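Local coordinates for clostripain-related protein (Bacteroides thetaiotaomicron, PDB 6N9J) that acts as a secreted cysteine protease of the clostripain (C11) family that probably cleaves peptide bonds and is trapped here by a covalently bound peptide inhibitor, at residues Y16-D20 with V50-G55; A250-T255 with H306-Y311. All blocks are in the same frame, centred on the assembly; numbering follows the deposited sequence.

Interaction 1: Y16-D20 with V50-G55; sequences YIAGD and VYMDKG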
ATOM      1  N   TYR A  16       8.854  -2.410  -6.820  1.00 13.04           N
ATOM      2  CA  TYR A  16       8.169  -2.844  -8.036  1.00 15.40           C
ATOM      3  C   TYR A  16       7.328  -1.710  -8.612  1.00 17.80           C
ATOM      4  O   TYR A  16       6.262  -1.374  -8.076  1.00 16.26           O
ATOM      5  CB  TYR A  16       7.285  -4.060  -7.748  1.00 15.82           C
ATOM      6  CG  TYR A  16       6.758  -4.762  -8.978  1.00 17.36           C
ATOM      7  CD1 TYR A  16       5.734  -4.202  -9.753  1.00 18.26           C
ATOM      8  CD2 TYR A  16       7.268  -5.990  -9.360  1.00 13.91           C
ATOM      9  CE1 TYR A  16       5.259  -4.849 -10.894  1.00 17.51           C
ATOM     10  CE2 TYR A  16       6.804  -6.645 -10.487  1.00 15.57           C
ATOM     11  CZ  TYR A  16       5.790  -6.079 -11.249  1.00 16.74           C
ATOM     12  OH  TYR A  16       5.336  -6.753 -12.363  1.00 15.58           O
ATOM     13  N   ILE A  17       7.805  -1.129  -9.707  1.00 17.80           N
ATOM     14  CA  ILE A  17       7.174   0.064 -10.257  1.00 19.50           C
ATOM     15  C   ILE A  17       6.370  -0.221 -11.517  1.00 18.58           C
ATOM     16  O   ILE A  17       6.930  -0.278 -12.610  1.00 17.57           O
ATOM     17  CB  ILE A  17       8.221   1.146 -10.576  1.00 17.01           C
ATOM     18  CG1 ILE A  17       8.970   1.518  -9.299  1.00 14.71           C
ATOM     19  CG2 ILE A  17       7.555   2.383 -11.207  1.00 16.37           C
ATOM     20  CD1 ILE A  17      10.180   2.406  -9.539  1.00 15.30           C
ATOM     21  N   ALA A  18       5.063  -0.412 -11.349  1.00 19.18           N
ATOM     22  CA  ALA A  18       4.155  -0.474 -12.486  1.00 19.91           C
ATOM     23  C   ALA A  18       3.728   0.949 -12.836  1.00 17.78           C
ATOM     24  O   ALA A  18       2.730   1.467 -12.326  1.00 16.29           O
ATOM     25  CB  ALA A  18       2.954  -1.352 -12.180  1.00 15.69           C
ATOM     26  N   GLY A  19       4.513   1.596 -13.691  1.00 18.40           N
ATOM     27  CA  GLY A  19       4.299   3.001 -13.969  1.00 20.08           C
ATOM     28  C   GLY A  19       3.946   3.326 -15.409  1.00 21.93           C
ATOM     29  O   GLY A  19       4.122   4.464 -15.835  1.00 22.21           O
ATOM     30  N   ASP A  20       3.458   2.348 -16.169  1.00 22.98           N
ATOM     31  CA  ASP A  20       2.970   2.663 -17.507  1.00 25.77           C
ATOM     32  C   ASP A  20       1.515   3.095 -17.414  1.00 23.81           C
ATOM     33  O   ASP A  20       0.593   2.308 -17.642  1.00 22.93           O
ATOM     34  CB  ASP A  20       3.112   1.492 -18.477  1.00 28.97           C
ATOM     35  CG  ASP A  20       2.846   1.913 -19.915  1.00 34.20           C
ATOM     36  OD1 ASP A  20       2.771   3.141 -20.147  1.00 36.53           O
ATOM     37  OD2 ASP A  20       2.724   1.045 -20.809  1.00 35.68           O
ATOM     38  N   VAL A  50      15.166  -2.835  -8.190  1.00 20.80           N
ATOM     39  CA  VAL A  50      14.089  -2.012  -8.718  1.00 18.73           C
ATOM     40  C   VAL A  50      13.658  -2.552 -10.073  1.00 19.22           C
ATOM     41  O   VAL A  50      14.476  -2.635 -11.011  1.00 16.95           O
ATOM     42  CB  VAL A  50      14.501  -0.520  -8.865  1.00 18.24           C
ATOM     43  CG1 VAL A  50      13.308   0.331  -9.290  1.00 15.85           C
ATOM     44  CG2 VAL A  50      15.108   0.025  -7.585  1.00 15.95           C
ATOM     45  N   TYR A  51      12.389  -2.947 -10.160  1.00 17.27           N
ATOM     46  CA  TYR A  51      11.758  -3.246 -11.440  1.00 17.76           C
ATOM     47  C   TYR A  51      10.998  -2.013 -11.908  1.00 16.91           C
ATOM     48  O   TYR A  51      10.062  -1.563 -11.248  1.00 18.20           O
ATOM     49  CB  TYR A  51      10.809  -4.440 -11.350  1.00 18.01           C
ATOM     50  CG  TYR A  51       9.976  -4.597 -12.607  1.00 20.29           C
ATOM     51  CD1 TYR A  51      10.501  -5.214 -13.736  1.00 22.32           C
ATOM     52  CD2 TYR A  51       8.668  -4.105 -12.672  1.00 18.48           C
ATOM     53  CE1 TYR A  51       9.755  -5.347 -14.893  1.00 23.61           C
ATOM     54  CE2 TYR A  51       7.912  -4.239 -13.822  1.00 20.20           C
ATOM     55  CZ  TYR A  51       8.453  -4.860 -14.926  1.00 23.55           C
ATOM     56  OH  TYR A  51       7.701  -4.991 -16.079  1.00 25.24           O
ATOM     57  N   MET A  52      11.398  -1.469 -13.045  1.00 18.04           N
ATOM     58  CA  MET A  52      10.908  -0.160 -13.468  1.00 23.26           C
ATOM     59  C   MET A  52      10.212  -0.230 -14.823  1.00 23.65           C
ATOM     60  O   MET A  52      10.852  -0.514 -15.841  1.00 24.61           O
ATOM     61  CB  MET A  52      12.073   0.829 -13.517  1.00 30.80           C
ATOM     62  CG  MET A  52      11.831   2.064 -14.362  1.00 38.29           C
ATOM     63  SD  MET A  52      11.079   3.397 -13.438  1.00 27.94           S
ATOM     64  CE  MET A  52      12.497   4.197 -12.726  1.00 18.22           C
ATOM     65  N   ASP A  53       8.898   0.001 -14.839  1.00 21.05           N
ATOM     66  CA  ASP A  53       8.167   0.035 -16.108  1.00 22.78           C
ATOM     67  C   ASP A  53       7.458   1.374 -16.265  1.00 25.96           C
ATOM     68  O   ASP A  53       6.462   1.638 -15.599  1.00 21.36           O
ATOM     69  CB  ASP A  53       7.163  -1.125 -16.204  1.00 20.81           C
ATOM     70  CG  ASP A  53       6.413  -1.145 -17.532  1.00 25.72           C
ATOM     71  OD1 ASP A  53       6.827  -0.430 -18.472  1.00 29.01           O
ATOM     72  OD2 ASP A  53       5.419  -1.897 -17.662  1.00 26.72           O
ATOM     73  N   LYS A  54       7.997   2.213 -17.145  1.00 32.39           N
ATOM     74  CA  LYS A  54       7.433   3.525 -17.443  1.00 36.05           C
ATOM     75  C   LYS A  54       6.781   3.560 -18.820  1.00 37.36           C
ATOM     76  O   LYS A  54       6.303   4.605 -19.256  1.00 38.71           O
ATOM     77  CB  LYS A  54       8.514   4.606 -17.383  1.00 39.17           C
ATOM     78  CG  LYS A  54       9.053   4.915 -15.999  1.00 40.71           C
ATOM     79  CD  LYS A  54      10.231   5.887 -16.093  1.00 42.45           C
ATOM     80  CE  LYS A  54       9.887   7.087 -16.974  1.00 42.12           C
ATOM     81  NZ  LYS A  54      10.998   8.074 -17.056  1.00 41.31           N
ATOM     82  N   GLY A  55       6.788   2.432 -19.521  1.00 37.61           N
ATOM     83  CA  GLY A  55       6.149   2.366 -20.821  1.00 40.60           C
ATOM     84  C   GLY A  55       6.981   1.728 -21.910  1.00 44.26           C
ATOM     85  O   GLY A  55       6.487   0.884 -22.655  1.00 45.20           O
TER
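Strands 9-18 and 46-53, joined through helix 24-37, form a beta-alpha-beta unit, and these segments are the parallel pairing at the C-terminal ends of the two strands, with axes 4.9 Å apart and 6° from parallel. V50, a compact branched residue suited to a strand, places CG1 3.8 Å from I17 CD1. Y51 pairs with Y16: its O accepts from I17 N at 2.8 Å, while the two rings lie obliquely, centroids 4.7 Å apart, and both hydroxyls bond to S83. M52 turns to the other face beside I17, where its flexible side chain meets A27 and L31 of helix 24-37; its SD is 4.1 Å from I17 CD1. D53 donates N to I17 O (3.0 Å) and accepts from G19 N at its own O (2.7 Å), while its OD2 hydrogen-bonds to S83. A side chain at G19 would crowd that carbonyl. K54 leaves the strand pair and bonds to S28. G55 adopts backbone angles that call for glycine, and its N closes an Asx turn on D53 OD1 at 3.0 Å.

Interaction 2: A250-T255 with H306-Y311; sequences ALAAAT and HYKEMY
Two regular alpha-helical segments, A250-T255 and H306-Y311, with phi near -65° and psi near -40°, run antiparallel with a signed crossing angle of -163° and axes only 8.9 Å apart at closest approach. The register is fixed by L251 CA opposite M310 CA at 5.4 Å and A254 CA opposite Y307 CA at 5.2 Å. Such close packing suits alanine: A254 directs its CA-to-CB bond at the partner helix, and its small CB meets M310 CG at 3.7 Å, Y307 CD1 at 3.9 Å and H306 CD2 at 3.9 Å. L251 starts sideways, but chi1 t and chi2 p bring CD1 across, 3.5 Å from Y307 CE1 and 3.9 Å from Y311 CA, so one branched apolar side chain touches both tyrosines. Helix 248-259 follows strand 239-244 and helix 301-314 leads into strand 315-327, its antiparallel neighbour in the main sheet, so the contact packs together two helices that are connected to adjacent strands. Y307, with chi1 t and chi2 near 85°, reaches the first helix with the edge of its ring toward A254 and T255, Y307 CE1 standing 3.2 Å from T255 OG1, and L290 and M294 of helix 290-297 also touch the side chain. T255, chi1 m, donates OG1 to L251 O at 2.9 Å, which satisfies the hydroxyl within its own helix. One water donates to T255 OG1 at 2.7 Å and lies a short 2.4 Å from Y307 OH, bridging the helices. M310, chi1 and chi2 both m, sets SD 3.9 Å from A250 CB.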
ATOM      1  N   ALA A 250      -7.451 -12.937  15.171  1.00 27.03           N
ATOM      2  CA  ALA A 250      -8.092 -12.535  16.421  1.00 25.75           C
ATOM      3  C   ALA A 250      -9.007 -11.333  16.208  1.00 23.35           C
ATOM      4  O   ALA A 250     -10.045 -11.208  16.860  1.00 23.65           O
ATOM      5  CB  ALA A 250      -7.055 -12.220  17.485  1.00 24.63           C
ATOM      6  N   LEU A 251      -8.617 -10.442  15.310  1.00 21.11           N
ATOM      7  CA  LEU A 251      -9.463  -9.299  14.985  1.00 21.93           C
ATOM      8  C   LEU A 251     -10.770  -9.789  14.357  1.00 24.59           C
ATOM      9  O   LEU A 251     -11.852  -9.358  14.742  1.00 27.84           O
ATOM     10  CB  LEU A 251      -8.732  -8.329  14.052  1.00 17.93           C
ATOM     11  CG  LEU A 251      -9.484  -7.024  13.732  1.00 19.27           C
ATOM     12  CD1 LEU A 251      -9.845  -6.227  14.992  1.00 14.86           C
ATOM     13  CD2 LEU A 251      -8.686  -6.178  12.773  1.00 13.62           C
ATOM     14  N   ALA A 252     -10.666 -10.715  13.410  1.00 25.38           N
ATOM     15  CA  ALA A 252     -11.848 -11.299  12.777  1.00 25.22           C
ATOM     16  C   ALA A 252     -12.734 -11.990  13.810  1.00 24.42           C
ATOM     17  O   ALA A 252     -13.949 -11.855  13.771  1.00 27.77           O
ATOM     18  CB  ALA A 252     -11.435 -12.279  11.686  1.00 23.52           C
ATOM     19  N   ALA A 253     -12.120 -12.723  14.735  1.00 22.89           N
ATOM     20  CA  ALA A 253     -12.858 -13.388  15.805  1.00 23.50           C
ATOM     21  C   ALA A 253     -13.498 -12.370  16.758  1.00 24.89           C
ATOM     22  O   ALA A 253     -14.611 -12.570  17.225  1.00 26.38           O
ATOM     23  CB  ALA A 253     -11.947 -14.339  16.575  1.00 23.55           C
ATOM     24  N   ALA A 254     -12.799 -11.273  17.040  1.00 25.60           N
ATOM     25  CA  ALA A 254     -13.365 -10.234  17.898  1.00 23.94           C
ATOM     26  C   ALA A 254     -14.515  -9.535  17.181  1.00 26.06           C
ATOM     27  O   ALA A 254     -15.472  -9.110  17.814  1.00 26.90           O
ATOM     28  CB  ALA A 254     -12.301  -9.227  18.308  1.00 20.97           C
ATOM     29  N   THR A 255     -14.421  -9.430  15.856  1.00 23.61           N
ATOM     30  CA  THR A 255     -15.478  -8.816  15.053  1.00 23.47           C
ATOM     31  C   THR A 255     -16.769  -9.626  15.102  1.00 26.74           C
ATOM     32  O   THR A 255     -17.853  -9.074  15.253  1.00 24.46           O
ATOM     33  CB  THR A 255     -15.041  -8.651  13.582  1.00 23.70           C
ATOM     34  OG1 THR A 255     -13.931  -7.752  13.516  1.00 22.89           O
ATOM     35  CG2 THR A 255     -16.191  -8.108  12.723  1.00 21.48           C
ATOM     36  N   HIS A 306     -13.266  -5.420  24.188  1.00 26.17           N
ATOM     37  CA  HIS A 306     -12.361  -6.476  23.776  1.00 26.68           C
ATOM     38  C   HIS A 306     -11.926  -6.262  22.323  1.00 27.36           C
ATOM     39  O   HIS A 306     -10.764  -6.466  21.977  1.00 25.23           O
ATOM     40  CB  HIS A 306     -13.006  -7.848  23.920  1.00 28.92           C
ATOM     41  CG  HIS A 306     -12.153  -8.958  23.389  1.00 33.35           C
ATOM     42  ND1 HIS A 306     -11.100  -9.493  24.098  1.00 34.04           N
ATOM     43  CD2 HIS A 306     -12.174  -9.611  22.200  1.00 33.07           C
ATOM     44  CE1 HIS A 306     -10.517 -10.434  23.379  1.00 34.05           C
ATOM     45  NE2 HIS A 306     -11.151 -10.525  22.223  1.00 33.53           N
ATOM     46  N   TYR A 307     -12.875  -5.851  21.483  1.00 27.95           N
ATOM     47  CA  TYR A 307     -12.583  -5.565  20.088  1.00 26.92           C
ATOM     48  C   TYR A 307     -11.508  -4.495  19.965  1.00 25.34           C
ATOM     49  O   TYR A 307     -10.602  -4.616  19.147  1.00 22.14           O
ATOM     50  CB  TYR A 307     -13.845  -5.123  19.334  1.00 25.95           C
ATOM     51  CG  TYR A 307     -13.549  -4.759  17.903  1.00 25.82           C
ATOM     52  CD1 TYR A 307     -13.505  -5.736  16.918  1.00 26.29           C
ATOM     53  CD2 TYR A 307     -13.281  -3.443  17.535  1.00 25.83           C
ATOM     54  CE1 TYR A 307     -13.214  -5.416  15.614  1.00 25.57           C
ATOM     55  CE2 TYR A 307     -12.983  -3.115  16.229  1.00 22.66           C
ATOM     56  CZ  TYR A 307     -12.955  -4.105  15.274  1.00 23.98           C
ATOM     57  OH  TYR A 307     -12.654  -3.795  13.971  1.00 26.78           O
ATOM     58  N   LYS A 308     -11.613  -3.444  20.773  1.00 26.96           N
ATOM     59  CA  LYS A 308     -10.636  -2.361  20.713  1.00 27.37           C
ATOM     60  C   LYS A 308      -9.232  -2.868  21.046  1.00 25.96           C
ATOM     61  O   LYS A 308      -8.258  -2.422  20.445  1.00 25.12           O
ATOM     62  CB  LYS A 308     -11.023  -1.224  21.655  1.00 28.71           C
ATOM     63  CG  LYS A 308     -12.302  -0.500  21.229  1.00 33.76           C
ATOM     64  CD  LYS A 308     -12.428   0.865  21.884  1.00 37.77           C
ATOM     65  CE  LYS A 308     -12.528   0.755  23.396  1.00 42.13           C
ATOM     66  NZ  LYS A 308     -12.531   2.098  24.054  1.00 43.88           N
ATOM     67  N   GLU A 309      -9.137  -3.797  21.994  1.00 25.23           N
ATOM     68  CA  GLU A 309      -7.847  -4.396  22.341  1.00 26.88           C
ATOM     69  C   GLU A 309      -7.258  -5.151  21.158  1.00 22.07           C
ATOM     70  O   GLU A 309      -6.089  -4.990  20.847  1.00 22.25           O
ATOM     71  CB  GLU A 309      -7.975  -5.341  23.536  1.00 30.87           C
ATOM     72  CG  GLU A 309      -8.633  -4.741  24.773  1.00 37.72           C
ATOM     73  CD  GLU A 309      -7.732  -3.777  25.523  1.00 42.28           C
ATOM     74  OE1 GLU A 309      -6.683  -3.379  24.965  1.00 39.09           O
ATOM     75  OE2 GLU A 309      -8.074  -3.426  26.679  1.00 46.63           O
ATOM     76  N   MET A 310      -8.076  -5.980  20.513  1.00 21.46           N
ATOM     77  CA  MET A 310      -7.631  -6.751  19.363  1.00 20.54           C
ATOM     78  C   MET A 310      -7.292  -5.823  18.216  1.00 20.73           C
ATOM     79  O   MET A 310      -6.392  -6.097  17.429  1.00 17.86           O
ATOM     80  CB  MET A 310      -8.703  -7.752  18.929  1.00 19.00           C
ATOM     81  CG  MET A 310      -9.018  -8.814  19.964  1.00 20.42           C
ATOM     82  SD  MET A 310      -7.625  -9.844  20.488  1.00 18.26           S
ATOM     83  CE  MET A 310      -7.207  -9.051  22.024  1.00 20.39           C
ATOM     84  N   TYR A 311      -8.033  -4.725  18.122  1.00 23.78           N
ATOM     85  CA  TYR A 311      -7.748  -3.704  17.118  1.00 22.94           C
ATOM     86  C   TYR A 311      -6.392  -3.059  17.372  1.00 20.79           C
ATOM     87  O   TYR A 311      -5.622  -2.833  16.447  1.00 18.35           O
ATOM     88  CB  TYR A 311      -8.836  -2.637  17.123  1.00 22.70           C
ATOM     89  CG  TYR A 311      -8.769  -1.675  15.967  1.00 23.90           C
ATOM     90  CD1 TYR A 311      -7.917  -0.581  15.998  1.00 23.75           C
ATOM     91  CD2 TYR A 311      -9.565  -1.854  14.845  1.00 25.05           C
ATOM     92  CE1 TYR A 311      -7.861   0.307  14.947  1.00 24.36           C
ATOM     93  CE2 TYR A 311      -9.514  -0.974  13.788  1.00 25.66           C
ATOM     94  CZ  TYR A 311      -8.661   0.107  13.845  1.00 27.55           C
ATOM     95  OH  TYR A 311      -8.601   0.993  12.794  1.00 31.44           O
TER
HETATM   96  O   HOH W   1     -13.839  -5.268  12.428  1.00 23.37           O

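Overall arrangement
The two contacts lie on opposite sides of the chain's centre, their own centres 38 Å apart and their nearest atoms about 26 Å apart, so they do not touch. Both segments of interaction 1 precede those of interaction 2 in sequence, yet one mixed sheet links them: strand 9-18 leads through strands 105-110, 155-159 and 178-181 to 239-244 and 315-327, which adjoin the helices of interaction 2. In clan CD proteases the catalytic histidine and cysteine follow neighbouring parallel strands, probably 105-110 and 155-159 here. Interaction 1 would therefore lie at the catalytic end of the sheet, with A18 O hydrogen-bonded to S111 OG, whereas interaction 2 is peripheral helix packing.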